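Local coordinates for NikO protein (Streptomyces tendae, PDB 4FQD) that transfers an enolpyruvyl group as an enolpyruvyl transferase essential in nikkomycin biosynthesis, and belongs to the MurA subfamily of the EPSP synthase family, at residues G26-S31 with V446-D451; L347-A352 with A412-L417; A418-P423 with A450-T455. The protein carries 4 engineered substitutions. All coordinates share one frame; numbering follows the deposited sequence.

In the fold
Three contacts, met in order from the N terminus, tie distant parts of this inverse barrel together. Segment 26-31 enters edge strand 27-29 and is met only some 415 residues later, when 446-451 packs against it, closing the long loop of interaction 1. Within that loop, interaction 2 closes a shorter one, joining helix 344-351 to helix 409-419. The same helix runs on into interaction 3, which closes at strand 451-456; this last loop starts after interaction 2 is complete. Interactions 1 and 3 share A450 and D451, whereas interactions 2 and 3 touch through L416 and I452.

Interaction 1: G26-S31 with V446-D451; sequences GAVRTS and VKLGAD
G26 and L448 bring the two backbones together, their CA atoms 5.6 Å apart, where the lead-in to edge strand 27-29 passes the C-terminal end of helix 441-447. The helix finishes in a Schellman motif: G449 takes positive phi, and its N bonds back to V446 O at 3.0 Å. L448, just before this turn, carries the contact. With CG anti to its own carbonyl carbon (chi1 -62°), it reaches across to the strand and meets V28 at about a right angle. Both arms of its fork lie against V28 CG1, which is 3.7 Å from L448 CD1 and 4.0 Å from L448 CD2. The CD2 arm also rests on the backbone, 4.0 Å from G26 CA. A CB on G26 would sit tight against this methyl, and at these backbone angles (phi 128°, psi -157°) it would also press on the preceding carbonyl O, which accounts for a glycine here. The contact thus shows one leucine fork serving both a side chain and a bare backbone. An alanine in place of L448 removes both methyls and would probably leave V28 CG1 without this partner and open a gap beside G26. W271 of helix 265-278 touches V28 and L448 alike, so the pair also packs on that helix. Backbone bonds tie V28 to strand 283-286 and L448 to S25, joining the helix end to this sheet's border.

Interaction 2: L347-A352 with A412-L417; sequences LALLGA and AAVLLL
L349 and V414 mark the nearest approach of two helical backbones, with 7.3 Å between L349 CA and V414 CA, at the last turn of helix 344-351 and in the middle of helix 409-419. In the inverse beta/alpha barrel of this family the helices pack inside the sheets, and this buried contact is a compact example of how they meet: without a hydrogen bond across the segments, through one leucine set against two residues of the partner helix. V414 and L417 stand three positions apart, and therefore point to the same side of their helix, toward L349. The leucine extends with CG opposite its backbone N (chi1 180°), which carries it past V414 in the opposite sense to the valine's own side chain. That sliding brings V414 CG2 alongside two levels of the leucine, 3.8 Å from L349 CB and 3.9 Å from L349 CD2. With CG2 opposite its own N, V414 presents this methyl, and not CG1, to the leucine. Further out, L349 CD2 comes within 4.0 Å of L417 CB. Helix 265-278 adds C273 and L277 against L349 and A274 against L417, while L416 packs on V442 and L445 of helix 441-447. A leucine methyl here also rests on the polar backbone of the facing helix, without bonding to it: L349 CD2 lies 3.9 Å from V414 O.

Interaction 3: A418-P423 with A450-T455; sequences AALAVP and ADIRHT
L420 of segment 418-423 meets A450 and I452 of segment 450-455, and carries the contact from its own side single-handed. Along the first segment A418 comes first, its carbonyl O receiving the backbone N of A421 at 3.1 Å. A419 does the same for V422, whose N lies 3.1 Å from A419 O. Two successive i+3 to i backbone bonds thus run past L420. The leucine itself has CG set beside the backbone N (chi1 -72°), and this brings its methyls up to the second segment. L420 CD2 does most of the touching, 3.8 Å from A450 CB and 4.0 Å from I452 CG1, so that one methyl bridges two residues; L420 CD1 adds a second, looser approach to A450 CB at 4.1 Å. The leucine and isoleucine side chains meet nearly perpendicular. Further along, A421 touches Y353, and V422 packs on P397, P400 and L378, the last of which, in helix 372-378, also meets A418.

The strand illustrates a division of labour between neighbouring residues. I452 packs its CG1 on L420 and also touches V442 and V446 of helix 441-447, whereas D451 and R453 form a salt bridge with each other. R453 NE reaches D451 OD1 at 3.2 Å, nearly straight at 165° and on the syn side of the carboxylate; the companion hydrogen bond from R453 NH2 to D451 OD2 is weak. Backbone bonds join the strand to 14-19, its antiparallel neighbour. A border strand over buried helices, with I452 on the helix side, fits the sheet-outside, helix-inside layering of the inverse barrel.

Interaction 1: G26-S31 with V446-D451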
# COMPACT_ATOMS: atom_id res chain seq x y z
N GLY A 26 20.13 24.44 -15.74
CA GLY A 26 19.32 25.54 -16.23
C GLY A 26 18.01 25.67 -15.49
O GLY A 26 17.88 25.21 -14.35
N ALA A 27 17.03 26.30 -16.13
CA ALA A 27 15.72 26.48 -15.53
C ALA A 27 14.63 25.97 -16.46
O ALA A 27 14.76 26.02 -17.68
CB ALA A 27 15.48 27.94 -15.19
N VAL A 28 13.54 25.47 -15.87
CA VAL A 28 12.40 24.99 -16.65
C VAL A 28 11.12 25.67 -16.19
O VAL A 28 10.92 25.90 -15.00
CB VAL A 28 12.24 23.46 -16.53
CG1 VAL A 28 13.35 22.74 -17.28
CG2 VAL A 28 12.21 23.03 -15.08
N ARG A 29 10.26 26.00 -17.15
CA ARG A 29 8.95 26.56 -16.82
C ARG A 29 7.85 25.56 -17.15
O ARG A 29 7.84 24.97 -18.23
CB ARG A 29 8.72 27.89 -17.54
CG ARG A 29 8.80 27.82 -19.05
CD ARG A 29 8.51 29.17 -19.69
NE ARG A 29 7.17 29.65 -19.38
CZ ARG A 29 6.90 30.86 -18.90
NH1 ARG A 29 7.88 31.71 -18.66
NH2 ARG A 29 5.64 31.21 -18.65
N THR A 30 6.94 25.36 -16.20
CA THR A 30 5.87 24.40 -16.37
C THR A 30 4.70 24.99 -17.16
O THR A 30 4.55 26.20 -17.25
CB THR A 30 5.34 23.90 -15.01
OG1 THR A 30 4.88 25.02 -14.24
CG2 THR A 30 6.44 23.18 -14.25
N SER A 31 3.89 24.11 -17.74
CA SER A 31 2.66 24.52 -18.40
C SER A 31 1.48 24.18 -17.50
O SER A 31 1.63 23.46 -16.51
CB SER A 31 2.52 23.83 -19.75
OG SER A 31 3.54 24.24 -20.65
N VAL A 446 16.69 18.91 -24.05
CA VAL A 446 17.85 19.30 -24.87
C VAL A 446 18.34 20.69 -24.47
O VAL A 446 19.54 20.96 -24.45
CB VAL A 446 17.49 19.28 -26.37
CG1 VAL A 446 18.56 20.00 -27.20
CG2 VAL A 446 17.31 17.85 -26.86
N LYS A 447 17.40 21.56 -24.12
CA LYS A 447 17.71 22.91 -23.69
C LYS A 447 18.54 22.90 -22.41
O LYS A 447 19.30 23.84 -22.14
CB LYS A 447 16.41 23.69 -23.47
CG LYS A 447 16.56 25.20 -23.45
CD LYS A 447 15.23 25.87 -23.18
CE LYS A 447 14.18 25.47 -24.20
NZ LYS A 447 12.84 26.05 -23.88
N LEU A 448 18.39 21.85 -21.62
CA LEU A 448 19.13 21.71 -20.36
C LEU A 448 20.48 21.05 -20.57
O LEU A 448 21.28 20.96 -19.63
CB LEU A 448 18.31 20.92 -19.34
CG LEU A 448 16.97 21.52 -18.91
CD1 LEU A 448 16.26 20.58 -17.95
CD2 LEU A 448 17.18 22.88 -18.26
N GLY A 449 20.74 20.58 -21.78
CA GLY A 449 22.02 19.98 -22.11
C GLY A 449 21.92 18.54 -22.57
O GLY A 449 22.93 17.90 -22.86
N ALA A 450 20.70 18.03 -22.64
CA ALA A 450 20.47 16.65 -23.06
C ALA A 450 20.78 16.45 -24.54
O ALA A 450 20.52 17.33 -25.36
CB ALA A 450 19.04 16.23 -22.75
N ASP A 451 21.34 15.29 -24.87
CA ASP A 451 21.65 14.97 -26.26
C ASP A 451 20.60 14.03 -26.83
O ASP A 451 20.78 12.81 -26.84
CB ASP A 451 23.05 14.35 -26.36
CG ASP A 451 23.51 14.21 -27.80
OD1 ASP A 451 22.90 14.84 -28.69
OD2 ASP A 451 24.50 13.48 -28.04

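Interaction 2: L347-A352 with A412-L417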
# COMPACT_ATOMS: atom_id res chain seq x y z
N LEU A 347 8.36 7.65 -9.66
CA LEU A 347 8.76 7.22 -8.33
C LEU A 347 9.45 5.87 -8.39
O LEU A 347 10.30 5.55 -7.56
CB LEU A 347 7.54 7.16 -7.41
CG LEU A 347 6.81 8.49 -7.21
CD1 LEU A 347 5.54 8.31 -6.40
CD2 LEU A 347 7.73 9.50 -6.54
N ALA A 348 9.09 5.08 -9.40
CA ALA A 348 9.72 3.78 -9.62
C ALA A 348 11.17 3.97 -10.06
O ALA A 348 12.05 3.23 -9.64
CB ALA A 348 8.95 2.99 -10.67
N LEU A 349 11.40 4.97 -10.90
CA LEU A 349 12.74 5.28 -11.37
C LEU A 349 13.61 5.78 -10.23
O LEU A 349 14.79 5.44 -10.13
CB LEU A 349 12.69 6.32 -12.50
CG LEU A 349 14.04 6.75 -13.09
CD1 LEU A 349 14.83 5.54 -13.56
CD2 LEU A 349 13.83 7.73 -14.22
N LEU A 350 13.02 6.60 -9.35
CA LEU A 350 13.71 7.09 -8.17
C LEU A 350 14.05 5.94 -7.23
O LEU A 350 15.06 5.97 -6.53
CB LEU A 350 12.87 8.13 -7.44
CG LEU A 350 12.71 9.49 -8.13
CD1 LEU A 350 11.68 10.34 -7.39
CD2 LEU A 350 14.04 10.21 -8.19
N GLY A 351 13.18 4.93 -7.21
CA GLY A 351 13.38 3.76 -6.37
C GLY A 351 14.59 2.94 -6.78
O GLY A 351 15.17 2.22 -5.97
N ALA A 352 14.98 3.06 -8.04
CA ALA A 352 16.15 2.36 -8.56
C ALA A 352 17.44 2.91 -7.95
O ALA A 352 18.49 2.27 -8.01
CB ALA A 352 16.20 2.45 -10.08
N ALA A 412 6.73 6.88 -21.84
CA ALA A 412 7.67 7.53 -22.75
C ALA A 412 8.56 8.51 -22.01
O ALA A 412 9.76 8.62 -22.29
CB ALA A 412 6.93 8.23 -23.87
N ALA A 413 7.98 9.22 -21.05
CA ALA A 413 8.71 10.22 -20.29
C ALA A 413 9.75 9.59 -19.37
O ALA A 413 10.90 10.03 -19.33
CB ALA A 413 7.74 11.09 -19.49
N VAL A 414 9.34 8.57 -18.63
CA VAL A 414 10.23 7.94 -17.65
C VAL A 414 11.36 7.15 -18.32
O VAL A 414 12.46 7.04 -17.77
CB VAL A 414 9.45 7.04 -16.65
CG1 VAL A 414 8.94 5.78 -17.34
CG2 VAL A 414 10.32 6.69 -15.46
N LEU A 415 11.10 6.62 -19.51
CA LEU A 415 12.13 5.91 -20.27
C LEU A 415 13.16 6.89 -20.80
O LEU A 415 14.36 6.60 -20.83
CB LEU A 415 11.51 5.12 -21.42
CG LEU A 415 10.72 3.87 -21.04
CD1 LEU A 415 10.19 3.17 -22.28
CD2 LEU A 415 11.58 2.93 -20.21
N LEU A 416 12.69 8.06 -21.22
CA LEU A 416 13.56 9.10 -21.74
C LEU A 416 14.49 9.63 -20.65
O LEU A 416 15.66 9.90 -20.90
CB LEU A 416 12.73 10.24 -22.33
CG LEU A 416 13.49 11.41 -22.95
CD1 LEU A 416 14.49 10.91 -23.98
CD2 LEU A 416 12.52 12.39 -23.58
N LEU A 417 13.96 9.76 -19.44
CA LEU A 417 14.75 10.23 -18.31
C LEU A 417 15.80 9.20 -17.91
O LEU A 417 16.94 9.54 -17.60
CB LEU A 417 13.85 10.55 -17.11
CG LEU A 417 12.83 11.67 -17.29
CD1 LEU A 417 12.04 11.89 -16.01
CD2 LEU A 417 13.52 12.96 -17.72

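Interaction 3: A418-P423 with A450-T455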
# COMPACT_ATOMS: atom_id res chain seq x y z
N ALA A 418 15.40 7.93 -17.91
CA ALA A 418 16.30 6.84 -17.55
C ALA A 418 17.39 6.66 -18.59
O ALA A 418 18.53 6.34 -18.26
CB ALA A 418 15.51 5.55 -17.36
N ALA A 419 17.04 6.87 -19.86
CA ALA A 419 18.00 6.76 -20.95
C ALA A 419 19.07 7.83 -20.86
O ALA A 419 20.23 7.60 -21.22
CB ALA A 419 17.28 6.84 -22.29
N LEU A 420 18.69 9.01 -20.38
CA LEU A 420 19.62 10.13 -20.24
C LEU A 420 20.66 9.88 -19.14
O LEU A 420 21.67 10.57 -19.07
CB LEU A 420 18.86 11.43 -19.96
CG LEU A 420 18.08 12.02 -21.14
CD1 LEU A 420 17.21 13.18 -20.68
CD2 LEU A 420 19.03 12.47 -22.24
N ALA A 421 20.39 8.88 -18.30
CA ALA A 421 21.33 8.52 -17.24
C ALA A 421 22.37 7.53 -17.75
O ALA A 421 23.47 7.45 -17.21
CB ALA A 421 20.57 7.94 -16.05
N VAL A 422 22.01 6.78 -18.78
CA VAL A 422 22.89 5.76 -19.35
C VAL A 422 23.99 6.37 -20.21
O VAL A 422 23.70 7.02 -21.21
CB VAL A 422 22.10 4.74 -20.19
CG1 VAL A 422 23.04 3.80 -20.92
CG2 VAL A 422 21.13 3.96 -19.31
N PRO A 423 25.25 6.14 -19.83
CA PRO A 423 26.40 6.66 -20.58
C PRO A 423 26.60 5.93 -21.91
O PRO A 423 27.59 5.21 -22.07
CB PRO A 423 27.58 6.40 -19.64
CG PRO A 423 27.15 5.20 -18.85
CD PRO A 423 25.67 5.35 -18.66
N ALA A 450 20.70 18.03 -22.64
CA ALA A 450 20.47 16.65 -23.06
C ALA A 450 20.78 16.45 -24.54
O ALA A 450 20.52 17.33 -25.36
CB ALA A 450 19.04 16.23 -22.75
N ASP A 451 21.34 15.29 -24.87
CA ASP A 451 21.65 14.97 -26.26
C ASP A 451 20.60 14.03 -26.83
O ASP A 451 20.78 12.81 -26.84
CB ASP A 451 23.05 14.35 -26.36
CG ASP A 451 23.51 14.21 -27.80
OD1 ASP A 451 22.90 14.84 -28.69
OD2 ASP A 451 24.50 13.48 -28.04
N ILE A 452 19.50 14.60 -27.31
CA ILE A 452 18.42 13.83 -27.91
C ILE A 452 18.22 14.24 -29.36
O ILE A 452 18.09 15.43 -29.66
CB ILE A 452 17.10 14.03 -27.14
CG1 ILE A 452 17.32 13.87 -25.63
CG2 ILE A 452 16.04 13.06 -27.64
CD1 ILE A 452 16.10 14.15 -24.80
N ARG A 453 18.20 13.26 -30.25
CA ARG A 453 18.11 13.53 -31.68
C ARG A 453 16.91 12.84 -32.31
O ARG A 453 16.54 11.73 -31.92
CB ARG A 453 19.40 13.09 -32.38
CG ARG A 453 20.67 13.59 -31.71
CD ARG A 453 21.91 12.92 -32.26
NE ARG A 453 23.09 13.26 -31.48
CZ ARG A 453 24.31 12.78 -31.72
NH1 ARG A 453 24.51 11.94 -32.73
NH2 ARG A 453 25.33 13.14 -30.95
N HIS A 454 16.30 13.50 -33.29
CA HIS A 454 15.18 12.92 -34.03
C HIS A 454 15.67 12.18 -35.26
O HIS A 454 16.20 12.79 -36.19
CB HIS A 454 14.18 14.01 -34.44
CG HIS A 454 13.42 14.60 -33.29
ND1 HIS A 454 12.21 14.10 -32.86
CD2 HIS A 454 13.71 15.64 -32.48
CE1 HIS A 454 11.78 14.82 -31.84
NE2 HIS A 454 12.67 15.76 -31.58
N THR A 455 15.49 10.86 -35.27
CA THR A 455 15.93 10.04 -36.39
C THR A 455 14.79 9.18 -36.93
O THR A 455 13.62 9.44 -36.66
CB THR A 455 17.10 9.11 -36.00
OG1 THR A 455 16.69 8.26 -34.93
CG2 THR A 455 18.30 9.93 -35.55